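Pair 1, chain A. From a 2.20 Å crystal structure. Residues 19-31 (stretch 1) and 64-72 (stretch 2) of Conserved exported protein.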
# COMPACT_ATOMS: atom_id res chain seq x y z
N ILE A 19 6.39 -2.70 -12.72
CA ILE A 19 6.25 -2.14 -11.36
C ILE A 19 5.77 -0.69 -11.42
O ILE A 19 6.35 0.13 -12.13
CB ILE A 19 7.56 -2.20 -10.53
CG1 ILE A 19 8.17 -3.61 -10.50
CG2 ILE A 19 7.33 -1.66 -9.11
CD1 ILE A 19 7.34 -4.63 -9.70
N ASP A 20 4.70 -0.39 -10.69
CA ASP A 20 4.20 0.98 -10.55
C ASP A 20 4.89 1.68 -9.36
O ASP A 20 5.50 2.71 -9.54
CB ASP A 20 2.68 0.99 -10.37
CG ASP A 20 1.92 0.50 -11.62
OD1 ASP A 20 2.45 0.65 -12.73
OD2 ASP A 20 0.80 -0.02 -11.48
N ASN A 21 4.76 1.13 -8.15
CA ASN A 21 5.27 1.81 -6.94
C ASN A 21 5.27 0.91 -5.73
O ASN A 21 4.75 -0.20 -5.76
CB ASN A 21 4.43 3.05 -6.59
CG ASN A 21 2.95 2.72 -6.31
OD1 ASN A 21 2.60 2.23 -5.23
ND2 ASN A 21 2.07 3.02 -7.28
N PHE A 22 5.87 1.43 -4.66
CA PHE A 22 5.63 0.97 -3.31
C PHE A 22 5.17 2.21 -2.58
O PHE A 22 5.64 3.32 -2.85
CB PHE A 22 6.93 0.40 -2.72
CG PHE A 22 7.34 -0.93 -3.35
CD1 PHE A 22 6.96 -2.15 -2.76
CD2 PHE A 22 8.06 -0.95 -4.54
CE1 PHE A 22 7.31 -3.35 -3.35
CE2 PHE A 22 8.41 -2.14 -5.13
CZ PHE A 22 8.03 -3.35 -4.54
N SER A 23 4.24 2.03 -1.66
CA SER A 23 3.53 3.15 -1.14
C SER A 23 3.24 2.98 0.34
O SER A 23 3.49 1.92 0.91
CB SER A 23 2.25 3.32 -1.93
OG SER A 23 1.65 4.57 -1.63
N ALA A 24 2.74 4.04 0.96
CA ALA A 24 2.14 3.97 2.29
C ALA A 24 1.15 5.12 2.39
O ALA A 24 1.02 5.91 1.47
CB ALA A 24 3.22 4.06 3.39
N SER A 25 0.50 5.22 3.54
CA SER A 25 -0.63 6.11 3.70
C SER A 25 -0.35 7.19 4.75
O SER A 25 0.32 6.94 5.76
CB SER A 25 -1.83 5.22 4.09
OG SER A 25 -3.00 5.98 4.20
N ASP A 26 -0.86 8.40 4.51
CA ASP A 26 -0.76 9.52 5.44
C ASP A 26 -1.85 9.56 6.54
O ASP A 26 -1.96 10.53 7.29
CB ASP A 26 -0.78 10.82 4.64
CG ASP A 26 -2.19 11.28 4.26
OD1 ASP A 26 -3.17 10.52 4.42
OD2 ASP A 26 -2.30 12.45 3.82
N ALA A 27 -2.67 8.52 6.62
CA ALA A 27 -3.97 8.63 7.32
C ALA A 27 -3.79 8.91 8.82
O ALA A 27 -2.86 8.34 9.47
CB ALA A 27 -4.77 7.39 7.12
N TRP A 28 -4.65 9.78 9.35
CA TRP A 28 -4.81 10.00 10.79
C TRP A 28 -3.68 10.78 11.45
O TRP A 28 -3.92 11.87 11.94
CB TRP A 28 -5.05 8.70 11.53
CG TRP A 28 -6.25 7.95 11.07
CD1 TRP A 28 -7.32 8.42 10.32
CD2 TRP A 28 -6.52 6.56 11.32
NE1 TRP A 28 -8.23 7.39 10.11
CE2 TRP A 28 -7.76 6.25 10.71
CE3 TRP A 28 -5.85 5.55 12.03
CZ2 TRP A 28 -8.32 4.98 10.77
CZ3 TRP A 28 -6.44 4.28 12.11
CH2 TRP A 28 -7.64 4.01 11.48
N ARG A 29 -2.46 10.25 11.38
CA ARG A 29 -1.33 10.76 12.17
C ARG A 29 -0.48 11.84 11.54
O ARG A 29 0.00 12.74 12.24
CB ARG A 29 -0.52 9.56 12.71
CG ARG A 29 -1.48 8.65 13.48
CD ARG A 29 -0.85 7.50 14.15
NE ARG A 29 -0.85 6.29 13.34
CZ ARG A 29 -1.75 5.31 13.38
NH1 ARG A 29 -2.83 5.36 14.13
NH2 ARG A 29 -1.54 4.27 12.61
N CYS A 30 -0.33 11.79 10.23
CA CYS A 30 0.48 12.74 9.50
C CYS A 30 -0.06 14.17 9.56
O CYS A 30 0.71 15.15 9.47
CB CYS A 30 0.68 12.27 8.04
SG CYS A 30 1.81 10.82 8.00
N ALA A 31 -1.38 14.28 9.72
CA ALA A 31 -1.97 15.61 9.96
C ALA A 31 -1.34 16.25 11.22
O ALA A 31 -1.09 17.45 11.25
CB ALA A 31 -3.49 15.51 10.10
N ALA A 64 12.46 4.82 0.47
CA ALA A 64 12.33 5.57 -0.77
C ALA A 64 11.06 5.14 -1.54
O ALA A 64 11.13 4.71 -2.69
CB ALA A 64 13.58 5.43 -1.66
N LEU A 65 9.91 5.24 -0.87
CA LEU A 65 8.62 4.99 -1.48
C LEU A 65 8.40 5.84 -2.72
O LEU A 65 8.92 6.96 -2.85
CB LEU A 65 7.50 5.25 -0.49
CG LEU A 65 7.49 4.37 0.76
CD1 LEU A 65 6.50 4.95 1.68
CD2 LEU A 65 7.17 2.89 0.43
N THR A 66 7.60 5.29 -3.64
CA THR A 66 7.45 5.88 -4.94
C THR A 66 6.01 6.21 -5.29
O THR A 66 5.72 6.59 -6.43
CB THR A 66 8.11 4.98 -6.03
OG1 THR A 66 7.77 3.63 -5.78
CG2 THR A 66 9.63 5.13 -5.99
N ASN A 67 5.11 6.04 -4.33
CA ASN A 67 3.76 6.61 -4.35
C ASN A 67 3.49 7.02 -2.90
O ASN A 67 4.18 6.53 -1.98
CB ASN A 67 2.72 5.60 -4.85
CG ASN A 67 1.28 6.14 -4.80
OD1 ASN A 67 0.89 7.03 -5.57
ND2 ASN A 67 0.48 5.58 -3.92
N TRP A 68 2.53 7.92 -2.69
CA TRP A 68 2.10 8.32 -1.33
C TRP A 68 0.59 8.45 -1.33
O TRP A 68 0.03 9.10 -2.22
CB TRP A 68 2.74 9.66 -0.92
CG TRP A 68 2.44 10.18 0.51
CD1 TRP A 68 1.86 11.39 0.85
CD2 TRP A 68 2.76 9.53 1.74
NE1 TRP A 68 1.81 11.53 2.21
CE2 TRP A 68 2.36 10.41 2.79
CE3 TRP A 68 3.33 8.29 2.07
CZ2 TRP A 68 2.49 10.06 4.16
CZ3 TRP A 68 3.48 7.95 3.44
CH2 TRP A 68 3.06 8.84 4.46
N ARG A 69 -0.08 7.78 -0.39
CA ARG A 69 -1.54 7.81 -0.37
C ARG A 69 -2.04 8.90 0.61
O ARG A 69 -1.76 8.84 1.81
CB ARG A 69 -2.13 6.45 -0.03
CG ARG A 69 -1.79 5.31 -1.02
CD ARG A 69 -2.27 3.94 -0.51
NE ARG A 69 -3.71 3.93 -0.20
CZ ARG A 69 -4.68 3.52 -1.02
NH1 ARG A 69 -4.41 3.03 -2.24
NH2 ARG A 69 -5.93 3.59 -0.61
N VAL A 70 -2.78 9.87 0.07
CA VAL A 70 -3.31 10.99 0.83
C VAL A 70 -4.82 10.81 1.13
O VAL A 70 -5.64 10.65 0.21
CB VAL A 70 -3.02 12.33 0.09
CG1 VAL A 70 -3.68 13.54 0.80
CG2 VAL A 70 -1.53 12.51 -0.05
N ASN A 71 -5.17 10.83 2.41
CA ASN A 71 -6.56 10.74 2.86
C ASN A 71 -7.25 12.09 2.75
O ASN A 71 -7.06 12.99 3.59
CB ASN A 71 -6.62 10.24 4.33
CG ASN A 71 -8.06 9.96 4.80
OD1 ASN A 71 -8.35 10.04 5.99
ND2 ASN A 71 -8.96 9.66 3.89
N ILE A 72 -8.06 12.23 1.71
CA ILE A 72 -8.90 13.39 1.54
C ILE A 72 -10.02 13.29 2.57
O ILE A 72 -10.79 12.31 2.59
CB ILE A 72 -9.43 13.49 0.09
CG1 ILE A 72 -8.25 13.62 -0.90
CG2 ILE A 72 -10.40 14.63 -0.05
CD1 ILE A 72 -7.32 14.83 -0.67
O HOH W 1 -4.50 3.95 2.68
O HOH W 2 0.24 13.70 3.33
O HOH W 3 -6.59 10.99 7.89

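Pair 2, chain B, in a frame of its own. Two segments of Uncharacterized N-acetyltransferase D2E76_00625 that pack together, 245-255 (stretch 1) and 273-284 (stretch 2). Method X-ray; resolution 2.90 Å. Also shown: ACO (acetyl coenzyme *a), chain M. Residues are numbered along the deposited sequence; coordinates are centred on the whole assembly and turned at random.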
# COMPACT_ATOMS: atom_id res chain seq x y z
N SER B 245 2.79 12.77 -9.81
CA SER B 245 2.02 13.78 -9.10
C SER B 245 2.73 14.09 -7.78
O SER B 245 3.83 13.59 -7.52
CB SER B 245 0.57 13.34 -8.86
OG SER B 245 -0.12 14.31 -8.10
N ALA B 246 2.07 14.89 -6.95
CA ALA B 246 2.56 15.40 -5.68
C ALA B 246 4.06 15.68 -5.66
O ALA B 246 4.84 14.89 -5.12
CB ALA B 246 2.22 14.43 -4.55
N ARG B 247 4.46 16.82 -6.23
CA ARG B 247 5.84 17.29 -6.10
C ARG B 247 6.07 17.81 -4.68
O ARG B 247 5.42 18.77 -4.26
CB ARG B 247 6.12 18.37 -7.14
CG ARG B 247 6.00 17.88 -8.57
CD ARG B 247 6.21 19.00 -9.57
NE ARG B 247 4.99 19.78 -9.76
CZ ARG B 247 4.10 19.55 -10.72
NH1 ARG B 247 4.29 18.57 -11.59
NH2 ARG B 247 3.02 20.31 -10.81
N THR B 248 6.99 17.20 -3.95
CA THR B 248 7.21 17.53 -2.55
C THR B 248 8.60 18.12 -2.34
O THR B 248 9.59 17.67 -2.92
CB THR B 248 7.09 16.26 -1.69
OG1 THR B 248 5.83 15.63 -1.94
CG2 THR B 248 7.22 16.58 -0.21
N ILE B 249 8.67 19.15 -1.49
CA ILE B 249 9.93 19.67 -0.96
C ILE B 249 9.96 19.40 0.54
O ILE B 249 8.92 19.26 1.20
CB ILE B 249 10.17 21.16 -1.25
CG1 ILE B 249 9.16 22.03 -0.50
CG2 ILE B 249 10.15 21.44 -2.75
CD1 ILE B 249 9.42 23.51 -0.64
N SER B 250 11.17 19.36 1.09
CA SER B 250 11.38 19.07 2.50
C SER B 250 12.18 20.21 3.13
O SER B 250 13.30 20.49 2.69
CB SER B 250 12.13 17.75 2.67
OG SER B 250 12.26 17.43 4.04
N VAL B 251 11.62 20.83 4.15
CA VAL B 251 12.27 21.92 4.87
C VAL B 251 12.95 21.32 6.10
O VAL B 251 12.27 20.83 7.01
CB VAL B 251 11.26 23.01 5.27
CG1 VAL B 251 11.92 24.09 6.09
CG2 VAL B 251 10.60 23.61 4.04
N ASP B 252 14.28 21.35 6.12
CA ASP B 252 15.03 20.80 7.25
C ASP B 252 15.38 21.82 8.32
O ASP B 252 15.67 21.42 9.45
CB ASP B 252 16.28 20.06 6.77
CG ASP B 252 17.15 20.91 5.88
OD1 ASP B 252 16.71 22.02 5.52
OD2 ASP B 252 18.27 20.48 5.54
N ASP B 253 15.36 23.11 8.01
CA ASP B 253 15.71 24.13 9.00
C ASP B 253 14.94 25.40 8.69
O ASP B 253 15.01 25.92 7.56
CB ASP B 253 17.21 24.40 9.01
CG ASP B 253 17.75 24.73 10.39
OD1 ASP B 253 17.02 24.51 11.39
OD2 ASP B 253 18.89 25.21 10.49
N LEU B 254 14.18 25.90 9.67
CA LEU B 254 13.48 27.17 9.56
C LEU B 254 13.82 27.96 10.81
O LEU B 254 13.28 27.69 11.89
CB LEU B 254 11.98 26.95 9.44
CG LEU B 254 11.11 28.02 8.77
CD1 LEU B 254 9.68 27.53 8.67
CD2 LEU B 254 11.17 29.35 9.51
N VAL B 255 14.71 28.94 10.68
CA VAL B 255 15.12 29.79 11.79
C VAL B 255 14.53 31.17 11.55
O VAL B 255 14.81 31.79 10.52
CB VAL B 255 16.65 29.85 11.90
CG1 VAL B 255 17.05 30.75 13.04
CG2 VAL B 255 17.21 28.45 12.09
N ASP B 273 6.25 28.17 -6.94
CA ASP B 273 5.56 27.54 -8.06
C ASP B 273 6.07 26.12 -8.27
O ASP B 273 7.22 25.80 -7.94
CB ASP B 273 5.80 28.35 -9.33
CG ASP B 273 5.01 29.63 -9.36
OD1 ASP B 273 3.77 29.57 -9.16
OD2 ASP B 273 5.61 30.70 -9.57
N LEU B 274 5.20 25.27 -8.81
CA LEU B 274 5.46 23.86 -9.10
C LEU B 274 5.49 22.97 -7.86
O LEU B 274 5.57 21.74 -8.00
CB LEU B 274 6.76 23.67 -9.89
CG LEU B 274 6.71 23.83 -11.40
CD1 LEU B 274 8.06 23.49 -11.98
CD2 LEU B 274 5.63 22.95 -12.00
N VAL B 275 5.44 23.54 -6.67
CA VAL B 275 5.48 22.73 -5.45
C VAL B 275 4.05 22.37 -5.06
O VAL B 275 3.17 23.24 -4.99
CB VAL B 275 6.21 23.46 -4.32
CG1 VAL B 275 6.15 22.64 -3.04
CG2 VAL B 275 7.65 23.71 -4.71
N ASP B 276 3.82 21.08 -4.83
CA ASP B 276 2.52 20.56 -4.43
C ASP B 276 2.40 20.32 -2.93
O ASP B 276 1.35 20.62 -2.35
CB ASP B 276 2.21 19.27 -5.19
CG ASP B 276 1.97 19.51 -6.68
OD1 ASP B 276 1.31 20.52 -7.02
OD2 ASP B 276 2.45 18.71 -7.51
N VAL B 277 3.44 19.77 -2.30
CA VAL B 277 3.41 19.43 -0.88
C VAL B 277 4.63 20.03 -0.21
O VAL B 277 5.75 19.89 -0.71
CB VAL B 277 3.40 17.91 -0.68
CG1 VAL B 277 3.42 17.56 0.79
CG2 VAL B 277 2.19 17.29 -1.36
N ILE B 278 4.42 20.69 0.93
CA ILE B 278 5.51 21.25 1.72
C ILE B 278 5.57 20.48 3.03
O ILE B 278 4.59 20.46 3.78
CB ILE B 278 5.30 22.76 1.97
CG1 ILE B 278 5.01 23.49 0.66
CG2 ILE B 278 6.52 23.36 2.65
CD1 ILE B 278 4.59 24.93 0.85
N GLU B 279 6.71 19.86 3.31
CA GLU B 279 6.88 19.11 4.55
C GLU B 279 7.89 19.83 5.43
O GLU B 279 9.05 20.01 5.04
CB GLU B 279 7.27 17.65 4.31
CG GLU B 279 7.22 16.83 5.60
CD GLU B 279 7.24 15.32 5.36
OE1 GLU B 279 7.58 14.90 4.23
OE2 GLU B 279 6.89 14.57 6.30
N LEU B 280 7.44 20.24 6.61
CA LEU B 280 8.27 20.91 7.60
C LEU B 280 8.53 19.92 8.72
O LEU B 280 7.60 19.27 9.19
CB LEU B 280 7.52 22.10 8.20
CG LEU B 280 7.14 23.38 7.44
CD1 LEU B 280 8.36 24.17 7.00
CD2 LEU B 280 6.20 23.10 6.28
N GLY B 281 9.79 19.79 9.12
CA GLY B 281 10.13 18.92 10.22
C GLY B 281 11.61 18.85 10.50
O GLY B 281 12.43 18.79 9.57
N PRO B 282 11.99 18.84 11.78
CA PRO B 282 11.10 18.99 12.93
C PRO B 282 10.74 20.45 13.19
O PRO B 282 11.56 21.33 12.93
CB PRO B 282 11.95 18.47 14.09
CG PRO B 282 13.33 18.81 13.70
CD PRO B 282 13.39 18.60 12.21
N ARG B 283 9.53 20.69 13.67
CA ARG B 283 9.02 22.02 13.99
C ARG B 283 8.38 21.99 15.37
O ARG B 283 8.12 20.91 15.92
CB ARG B 283 7.98 22.45 12.95
CG ARG B 283 8.56 22.73 11.57
CD ARG B 283 9.57 23.85 11.61
NE ARG B 283 9.01 25.08 12.17
CZ ARG B 283 9.75 26.10 12.58
NH1 ARG B 283 11.07 26.04 12.48
NH2 ARG B 283 9.17 27.18 13.08
N PRO B 284 8.15 23.16 15.98
CA PRO B 284 7.47 23.18 17.27
C PRO B 284 6.07 22.59 17.19
O PRO B 284 5.38 22.69 16.17
CB PRO B 284 7.40 24.68 17.60
CG PRO B 284 8.50 25.29 16.84
CD PRO B 284 8.63 24.49 15.58
N1A ACO M . -0.14 28.51 -11.97
C2A ACO M . -1.24 29.24 -12.18
N3A ACO M . -1.34 30.40 -12.85
C4A ACO M . -0.21 30.93 -13.39
C5A ACO M . 1.00 30.26 -13.23
C6A ACO M . 1.03 28.98 -12.48
N6A ACO M . 2.20 28.31 -12.31
N7A ACO M . 1.96 30.98 -13.84
C8A ACO M . 1.36 32.07 -14.37
N9A ACO M . 0.05 32.05 -14.09
C1B ACO M . -0.93 33.08 -14.52
C2B ACO M . -0.81 34.33 -13.67
O2B ACO M . -1.68 34.25 -12.53
C3B ACO M . -1.34 35.36 -14.66
O3B ACO M . -2.76 35.30 -14.67
P3B ACO M . -3.61 36.67 -14.65
O7A ACO M . -3.25 37.43 -13.40
O8A ACO M . -3.24 37.46 -15.88
O9A ACO M . -5.08 36.32 -14.66
C4B ACO M . -0.86 34.85 -16.02
O4B ACO M . -0.66 33.45 -15.87
C5B ACO M . 0.40 35.58 -16.48
O5B ACO M . 1.33 35.53 -15.41
P1A ACO M . 2.78 36.22 -15.45
O1A ACO M . 2.87 37.27 -14.37
O2A ACO M . 3.03 36.81 -16.82
O3A ACO M . 3.81 35.03 -15.16
P2A ACO M . 5.02 34.83 -14.12
O4A ACO M . 5.98 35.99 -14.19
O5A ACO M . 4.43 34.69 -12.74
O6A ACO M . 5.76 33.46 -14.52
CBP ACO M . 5.90 31.06 -14.66
CCP ACO M . 4.99 32.28 -14.73
CDP ACO M . 7.07 31.25 -15.62
CEP ACO M . 5.11 29.82 -15.05
CAP ACO M . 6.41 30.98 -13.22
OAP ACO M . 5.30 30.79 -12.34
C9P ACO M . 7.40 29.87 -13.01
O9P ACO M . 8.60 30.07 -13.15
N8P ACO M . 6.89 28.69 -12.65
C7P ACO M . 7.70 27.52 -12.37
C6P ACO M . 8.53 27.05 -13.56
C5P ACO M . 7.68 26.57 -14.72
O5P ACO M . 6.65 25.97 -14.51
N4P ACO M . 8.12 26.86 -15.94
C3P ACO M . 7.39 26.41 -17.10
C2P ACO M . 8.08 25.24 -17.78
S1P ACO M . 7.18 24.72 -19.20
C ACO M . 8.42 24.73 -20.33
O ACO M . 9.58 24.63 -19.96
CH3 ACO M . 8.09 24.87 -21.78

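Two strands run side by side in the same direction in both pairs, 26° apart in pair 1 and 21° in pair 2, and fourteen central residues superpose with an RMSD of 0.7 Å. The shared ladder begins with one carbonyl taking two amides. In pair 1, F22(A) O accepts T66(A) N at 2.9 Å and N67(A) N at 3.1 Å; at the matching positions of pair 2, R247(B) O accepts D276(B) N at 2.9 Å and V277(B) N at 3.0 Å. Next, pair 2 has a rung that pair 1 lacks: I249(B) N donates to V277(B) O at 3.1 Å, while A24(A) N stands 4.1 Å from N67(A) O. Beyond it, R69(A) N reaches A24(A) O at 2.9 Å, just as E279(B) N reaches I249(B) O at 3.1 Å. Next, D26(A) N donates to R69(A) O at 2.9 Å and V251(B) N to E279(B) O at 2.8 Å.

The opening is closed by a side chain from the same position in each. T66(A) OG1 accepts F22(A) N at 3.1 Å, while D276(B) OD2 accepts R247(B) N at 3.0 Å. The rule is an acceptor on a short side chain, returning a bond to the residue whose carbonyl holds the bifurcated pair. The aspartate adds charge: its OD2 lies 3.6 Å from R247(B) NE, a salt bridge with the oxygen well out of the guanidinium plane. R247(B) NE instead donates to L274(B) O at 2.7 Å. Phenylalanine at this position, F22(A), offers only apolar contact, its CB 4.0 Å from L65(A) CD2.

Further along, the bulk is divided differently between the two stretches. Pair 1 sets small A24(A) beside large W68(A), with A24(A) CB 3.9 Å from W68(A) CZ3; S25(A) C and D26(A) N lie over one face of the indole, and C30(A) SG sits at its edge. Pair 2 shares the volume between branched residues: I249(B) CG1 is 4.3 Å from I278(B) CG2, and I249(B) CG2 is 3.9 Å from V275(B) CG2.

The last rung is met by different acceptors. D26(A) matches V251(B), yet D26(A) OD1 receives N71(A) N at 2.9 Å, so a side chain serves where pair 2 uses backbone: G281(B) N makes a weak 3.4 Å bond to V251(B) O. A water bridges the aspartate to the indole, 2.9 Å from both D26(A) OD2 and W68(A) NE1. V251(B) instead packs its CB 3.6 Å from L280(B) CD1, and L254(B) CD1 extends that apolar patch, 4.0 Å from the same methyl. One backbone template thus tolerates a polar, hydrated finish or a greasy one.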